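Conserved Archaeal protein (Sulfolobus acidocaldarius, PDB 4OPC) catalyses the FAD-dependent hydrogenation of the isoprenoid double bonds of geranylgeranylated glycerophospholipids, giving the saturated archaeol lipids of archaeal membranes. Local coordinates at residues Ile32-Ser37 against Val115-Leu120. Sequence-based numbering, arbitrary orientation. Where two conformers were deposited one is given.
Sequences ILLVDS and VEIWDL. With FDA (dihydroflavine-adenine dinucleotide), chain B.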
ATOM      1  N   ILE A  32      -0.254   4.558 -25.649  1.00 15.67           N
ATOM      2  CA  ILE A  32       0.043   3.907 -24.380  1.00 14.57           C
ATOM      3  C   ILE A  32      -0.236   2.426 -24.482  1.00 15.76           C
ATOM      4  O   ILE A  32      -1.267   2.020 -25.014  1.00 15.38           O
ATOM      5  CB  ILE A  32      -0.830   4.487 -23.253  1.00 13.10           C
ATOM      6  CG1 ILE A  32      -0.659   6.008 -23.168  1.00 17.04           C
ATOM      7  CG2 ILE A  32      -0.506   3.827 -21.904  1.00 14.16           C
ATOM      8  CD1 ILE A  32      -1.755   6.714 -22.386  1.00 18.69           C
ATOM      9  N   LEU A  33       0.699   1.625 -23.981  1.00 14.48           N
ATOM     10  CA  LEU A  33       0.510   0.187 -23.868  1.00 13.68           C
ATOM     11  C   LEU A  33       0.598  -0.217 -22.408  1.00 13.26           C
ATOM     12  O   LEU A  33       1.550   0.155 -21.717  1.00 13.18           O
ATOM     13  CB  LEU A  33       1.597  -0.558 -24.646  1.00 15.17           C
ATOM     14  CG  LEU A  33       1.573  -2.088 -24.535  1.00 15.84           C
ATOM     15  CD1 LEU A  33       0.271  -2.668 -25.080  1.00 18.30           C
ATOM     16  CD2 LEU A  33       2.772  -2.700 -25.244  1.00 16.11           C
ATOM     17  N   LEU A  34      -0.384  -0.979 -21.945  1.00 12.35           N
ATOM     18  CA  LEU A  34      -0.271  -1.615 -20.633  1.00 12.15           C
ATOM     19  C   LEU A  34      -0.221  -3.118 -20.826  1.00 10.63           C
ATOM     20  O   LEU A  34      -0.972  -3.677 -21.626  1.00 13.18           O
ATOM     21  CB  LEU A  34      -1.444  -1.222 -19.728  1.00 13.71           C
ATOM     22  CG  LEU A  34      -1.493  -1.770 -18.299  1.00 11.72           C
ATOM     23  CD1 LEU A  34      -2.205  -0.773 -17.395  1.00 13.16           C
ATOM     24  CD2 LEU A  34      -2.197  -3.120 -18.221  1.00 15.04           C
ATOM     25  N   VAL A  35       0.664  -3.772 -20.084  1.00 11.32           N
ATOM     26  CA  VAL A  35       0.762  -5.224 -20.118  1.00 13.35           C
ATOM     27  C   VAL A  35       0.563  -5.800 -18.721  1.00 10.66           C
ATOM     28  O   VAL A  35       0.883  -5.152 -17.714  1.00 11.78           O
ATOM     29  CB  VAL A  35       2.124  -5.705 -20.678  1.00 12.56           C
ATOM     30  CG1 VAL A  35       2.323  -5.193 -22.115  1.00 14.76           C
ATOM     31  CG2 VAL A  35       3.287  -5.281 -19.781  1.00 13.98           C
ATOM     32  N   ASP A  36       0.026  -7.004 -18.650  1.00 12.58           N
ATOM     33  CA  ASP A  36      -0.024  -7.732 -17.396  1.00 12.36           C
ATOM     34  C   ASP A  36       0.172  -9.212 -17.678  1.00 12.94           C
ATOM     35  O   ASP A  36      -0.379  -9.747 -18.648  1.00 13.50           O
ATOM     36  CB  ASP A  36      -1.350  -7.497 -16.667  1.00 13.48           C
ATOM     37  CG  ASP A  36      -1.273  -7.870 -15.201  1.00 12.43           C
ATOM     38  OD1 ASP A  36      -1.217  -9.077 -14.896  1.00 14.06           O
ATOM     39  OD2 ASP A  36      -1.254  -6.947 -14.353  1.00 12.88           O
ATOM     40  N   SER A  37       0.950  -9.880 -16.831  1.00 13.56           N
ATOM     41  CA  SER A  37       1.207 -11.312 -16.970  1.00 13.70           C
ATOM     42  C   SER A  37      -0.049 -12.170 -16.834  1.00 15.21           C
ATOM     43  O   SER A  37      -0.087 -13.284 -17.342  1.00 16.89           O
ATOM     44  CB  SER A  37       2.213 -11.767 -15.916  1.00 16.61           C
ATOM     45  OG  SER A  37       3.453 -11.101 -16.077  1.00 18.45           O
ATOM     46  N   VAL A 115      -6.159   3.400 -24.540  1.00 16.06           N
ATOM     47  CA  VAL A 115      -5.004   2.645 -24.050  1.00 15.63           C
ATOM     48  C   VAL A 115      -5.028   1.228 -24.621  1.00 17.90           C
ATOM     49  O   VAL A 115      -6.070   0.574 -24.619  1.00 21.40           O
ATOM     50  CB  VAL A 115      -4.972   2.601 -22.506  1.00 15.60           C
ATOM     51  CG1 VAL A 115      -3.817   1.736 -22.004  1.00 16.54           C
ATOM     52  CG2 VAL A 115      -4.880   4.017 -21.950  1.00 18.77           C
ATOM     53  N   GLU A 116      -3.899   0.778 -25.157  0.58 14.99           N
ATOM     54  CA  GLU A 116      -3.786  -0.596 -25.623  0.58 15.93           C
ATOM     55  C   GLU A 116      -3.411  -1.501 -24.455  0.58 16.59           C
ATOM     56  O   GLU A 116      -2.580  -1.126 -23.627  0.58 11.38           O
ATOM     57  CB  GLU A 116      -2.747  -0.701 -26.742  0.58 17.69           C
ATOM     58  CG  GLU A 116      -2.715  -2.062 -27.403  0.58 17.62           C
ATOM     59  CD  GLU A 116      -1.894  -2.093 -28.679  0.58 22.81           C
ATOM     60  OE1 GLU A 116      -1.211  -1.092 -28.985  0.58 26.61           O
ATOM     61  OE2 GLU A 116      -1.948  -3.127 -29.376  0.58 17.55           O
ATOM     62  N   ILE A 117      -4.032  -2.678 -24.376  1.00 14.67           N
ATOM     63  CA  ILE A 117      -3.777  -3.619 -23.286  1.00 14.39           C
ATOM     64  C   ILE A 117      -3.476  -5.014 -23.820  1.00 16.61           C
ATOM     65  O   ILE A 117      -4.262  -5.567 -24.590  1.00 16.98           O
ATOM     66  CB  ILE A 117      -4.980  -3.715 -22.347  1.00 16.06           C
ATOM     67  CG1 ILE A 117      -5.312  -2.331 -21.783  1.00 19.67           C
ATOM     68  CG2 ILE A 117      -4.713  -4.735 -21.222  1.00 17.86           C
ATOM     69  CD1 ILE A 117      -6.448  -2.316 -20.785  1.00 22.64           C
ATOM     70  N   TRP A 118      -2.338  -5.570 -23.411  1.00 15.80           N
ATOM     71  CA  TRP A 118      -2.015  -6.958 -23.722  1.00 15.83           C
ATOM     72  C   TRP A 118      -1.961  -7.768 -22.433  1.00 14.04           C
ATOM     73  O   TRP A 118      -1.091  -7.541 -21.588  1.00 15.19           O
ATOM     74  CB  TRP A 118      -0.666  -7.073 -24.438  1.00 16.58           C
ATOM     75  CG  TRP A 118      -0.527  -6.304 -25.739  1.00 15.68           C
ATOM     76  CD1 TRP A 118      -1.516  -5.686 -26.456  1.00 18.40           C
ATOM     77  CD2 TRP A 118       0.691  -6.074 -26.449  1.00 16.58           C
ATOM     78  NE1 TRP A 118      -0.977  -5.076 -27.563  1.00 19.81           N
ATOM     79  CE2 TRP A 118       0.376  -5.298 -27.581  1.00 18.14           C
ATOM     80  CE3 TRP A 118       2.021  -6.438 -26.226  1.00 21.55           C
ATOM     81  CZ2 TRP A 118       1.344  -4.890 -28.497  1.00 22.97           C
ATOM     82  CZ3 TRP A 118       2.984  -6.026 -27.135  1.00 20.68           C
ATOM     83  CH2 TRP A 118       2.637  -5.264 -28.257  1.00 21.18           C
ATOM     84  N   ASP A 119      -2.898  -8.690 -22.277  1.00 14.61           N
ATOM     85  CA  ASP A 119      -2.878  -9.611 -21.148  1.00 14.33           C
ATOM     86  C   ASP A 119      -1.986 -10.810 -21.460  1.00 15.18           C
ATOM     87  O   ASP A 119      -1.507 -10.981 -22.600  1.00 15.33           O
ATOM     88  CB  ASP A 119      -4.303 -10.047 -20.742  1.00 14.94           C
ATOM     89  CG  ASP A 119      -4.938 -11.029 -21.728  1.00 15.97           C
ATOM     90  OD1 ASP A 119      -4.589 -11.011 -22.929  1.00 19.28           O
ATOM     91  OD2 ASP A 119      -5.816 -11.809 -21.315  1.00 18.36           O
ATOM     92  N   LEU A 120      -1.777 -11.649 -20.448  1.00 14.37           N
ATOM     93  CA  LEU A 120      -0.863 -12.792 -20.547  1.00 13.49           C
ATOM     94  C   LEU A 120       0.495 -12.385 -21.133  1.00 13.54           C
ATOM     95  O   LEU A 120       1.131 -13.162 -21.855  1.00 15.76           O
ATOM     96  CB  LEU A 120      -1.486 -13.952 -21.334  1.00 17.30           C
ATOM     97  CG  LEU A 120      -1.219 -15.339 -20.733  1.00 16.59           C
ATOM     98  CD1 LEU A 120      -1.922 -15.524 -19.373  1.00 18.11           C
ATOM     99  CD2 LEU A 120      -1.599 -16.446 -21.705  1.00 18.60           C
TER
HETATM  100  PA  FDA B 501      -0.691  -5.651  -7.655  1.00 11.70           P
HETATM  101  O1A FDA B 501       0.162  -6.715  -7.083  1.00 12.00           O
HETATM  102  O2A FDA B 501      -2.175  -5.675  -7.310  1.00 12.71           O
HETATM  103  O5B FDA B 501      -0.570  -5.686  -9.233  1.00 11.03           O
HETATM  104  C5B FDA B 501       0.704  -5.920  -9.866  1.00 11.04           C
HETATM  105  C4B FDA B 501       0.427  -6.470 -11.240  1.00 11.70           C
HETATM  106  O4B FDA B 501       1.660  -6.538 -11.986  1.00 11.74           O
HETATM  107  C3B FDA B 501      -0.178  -7.877 -11.267  1.00 12.68           C
HETATM  108  O3B FDA B 501      -1.443  -7.879 -11.927  1.00 12.98           O
HETATM  109  C2B FDA B 501       0.905  -8.733 -11.952  1.00 12.65           C
HETATM  110  O2B FDA B 501       0.358  -9.769 -12.752  1.00 13.64           O
HETATM  111  C1B FDA B 501       1.631  -7.696 -12.795  1.00 11.82           C
HETATM  112  N9A FDA B 501       3.019  -7.977 -13.144  1.00 11.73           N
HETATM  113  C8A FDA B 501       4.066  -8.185 -12.280  1.00 11.96           C
HETATM  114  N7A FDA B 501       5.227  -8.333 -12.876  1.00 11.86           N
HETATM  115  C5A FDA B 501       4.923  -8.203 -14.223  1.00 11.31           C
HETATM  116  C6A FDA B 501       5.726  -8.207 -15.380  1.00 11.73           C
HETATM  117  N6A FDA B 501       7.057  -8.302 -15.359  1.00 13.27           N
HETATM  118  N1A FDA B 501       5.116  -7.997 -16.563  1.00 11.89           N
HETATM  119  C2A FDA B 501       3.787  -7.858 -16.587  1.00 12.57           C
HETATM  120  N3A FDA B 501       2.932  -7.797 -15.564  1.00 12.19           N
HETATM  121  C4A FDA B 501       3.574  -7.949 -14.399  1.00 11.53           C
HETATM  122  N1  FDA B 501      -5.034  -2.611   0.632  1.00 10.95           N
HETATM  123  C2  FDA B 501      -6.197  -1.902   0.802  1.00 11.33           C
HETATM  124  O2  FDA B 501      -6.322  -0.764   0.363  1.00 11.95           O
HETATM  125  N3  FDA B 501      -7.224  -2.534   1.453  1.00 11.51           N
HETATM  126  C4  FDA B 501      -7.189  -3.771   2.063  1.00 11.85           C
HETATM  127  O4  FDA B 501      -8.227  -4.268   2.494  1.00 12.91           O
HETATM  128  C4X FDA B 501      -5.950  -4.431   1.915  1.00 11.30           C
HETATM  129  N5  FDA B 501      -5.801  -5.679   2.444  1.00 11.23           N
HETATM  130  C5X FDA B 501      -4.753  -6.482   2.044  1.00 10.87           C
HETATM  131  C6  FDA B 501      -4.742  -7.835   2.354  1.00 11.82           C
HETATM  132  C7  FDA B 501      -3.747  -8.680   1.888  1.00 11.46           C
HETATM  133  C7M FDA B 501      -3.856 -10.161   2.145  1.00 12.64           C
HETATM  134  C8  FDA B 501      -2.697  -8.152   1.123  1.00 11.22           C
HETATM  135  C8M FDA B 501      -1.637  -9.059   0.542  1.00 13.20           C
HETATM  136  C9  FDA B 501      -2.691  -6.787   0.825  1.00 10.98           C
HETATM  137  C9A FDA B 501      -3.715  -5.953   1.257  1.00 10.94           C
HETATM  138  N10 FDA B 501      -3.763  -4.576   0.939  1.00 10.59           N
HETATM  139  C10 FDA B 501      -4.924  -3.869   1.165  1.00 11.36           C
HETATM  140  C1' FDA B 501      -2.732  -3.945   0.079  1.00 10.80           C
HETATM  141  C2' FDA B 501      -3.217  -3.860  -1.380  1.00 11.01           C
HETATM  142  O2' FDA B 501      -3.804  -5.099  -1.788  1.00 11.03           O
HETATM  143  C3' FDA B 501      -2.046  -3.546  -2.315  1.00 11.05           C
HETATM  144  O3' FDA B 501      -1.314  -2.461  -1.761  1.00 10.86           O
HETATM  145  C4' FDA B 501      -2.438  -3.129  -3.739  1.00 11.09           C
HETATM  146  O4' FDA B 501      -3.391  -4.025  -4.307  1.00 11.32           O
HETATM  147  C5' FDA B 501      -1.224  -3.027  -4.633  1.00 10.85           C
HETATM  148  O5' FDA B 501      -1.632  -2.737  -5.986  1.00 10.69           O
HETATM  149  P   FDA B 501      -0.552  -2.748  -7.154  1.00 10.86           P
HETATM  150  O1P FDA B 501      -1.272  -2.400  -8.391  1.00 10.79           O
HETATM  151  O2P FDA B 501       0.677  -1.930  -6.787  1.00 10.79           O
HETATM  152  O3P FDA B 501      -0.020  -4.257  -7.206  1.00 10.86           O
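Leu-33 sets its two methyls against one face of the Trp-118 indole, and the two side chains cross at about a right angle. CD1 is the main bump. Leu-33 CD1 stands 3.5 Å from the centroid of the five-membered ring of Trp-118, almost on the ring normal, a CH-pi contact. CD2 lies against the six-membered ring, with Leu-33 CD2 3.8 Å from Trp-118 CZ3. CD1 also fills the hollow between the indole and the aliphatic part of Glu-116, with Leu-33 CD1 3.8 Å from Glu-116 CG. The Glu-116 chain is extended, and in the conformer given Trp-118 NE1 donates to Glu-116 OE2 at 2.8 Å. OE2 lies near the ring plane, while the N-H comes from above the carboxylate plane. This bond probably helps hold the indole; OE1 binds Tyr-7. An alanine in place of Trp-118 would probably leave both Leu-33 methyls facing a gap and, in this conformer, Glu-116 OE2 without its indole N-H.

The next bump is smaller. Val-35 CG1 approaches Trp-118 CB on the same side of the sheet, which Leu-138 of strand 132-140 covers. On the other side Leu-34 and Ile-117 meet loosely and both touch Leu-107 of helix 99-112. At the start, Ile-32 CG2 rests on Val-115 CG1 at 3.9 Å.

The backbones run parallel in register. Four hydrogen bonds alternate between them, from Glu-116 N to Ile-32 O up to Asp-36 N to Trp-118 O, the longest at 3.2 Å. Asp-36 OD1 accepts a hydrogen bond from FDA O2B, and Asp-36 OD2 one from FDA O3B at 2.6 Å. Strand 116-118 is an outermost strand, beside 32-35, of a Rossmann-type sheet. The acidic residue near the C-terminal end of the fold's second strand grips the adenosine ribose of the FAD cofactor.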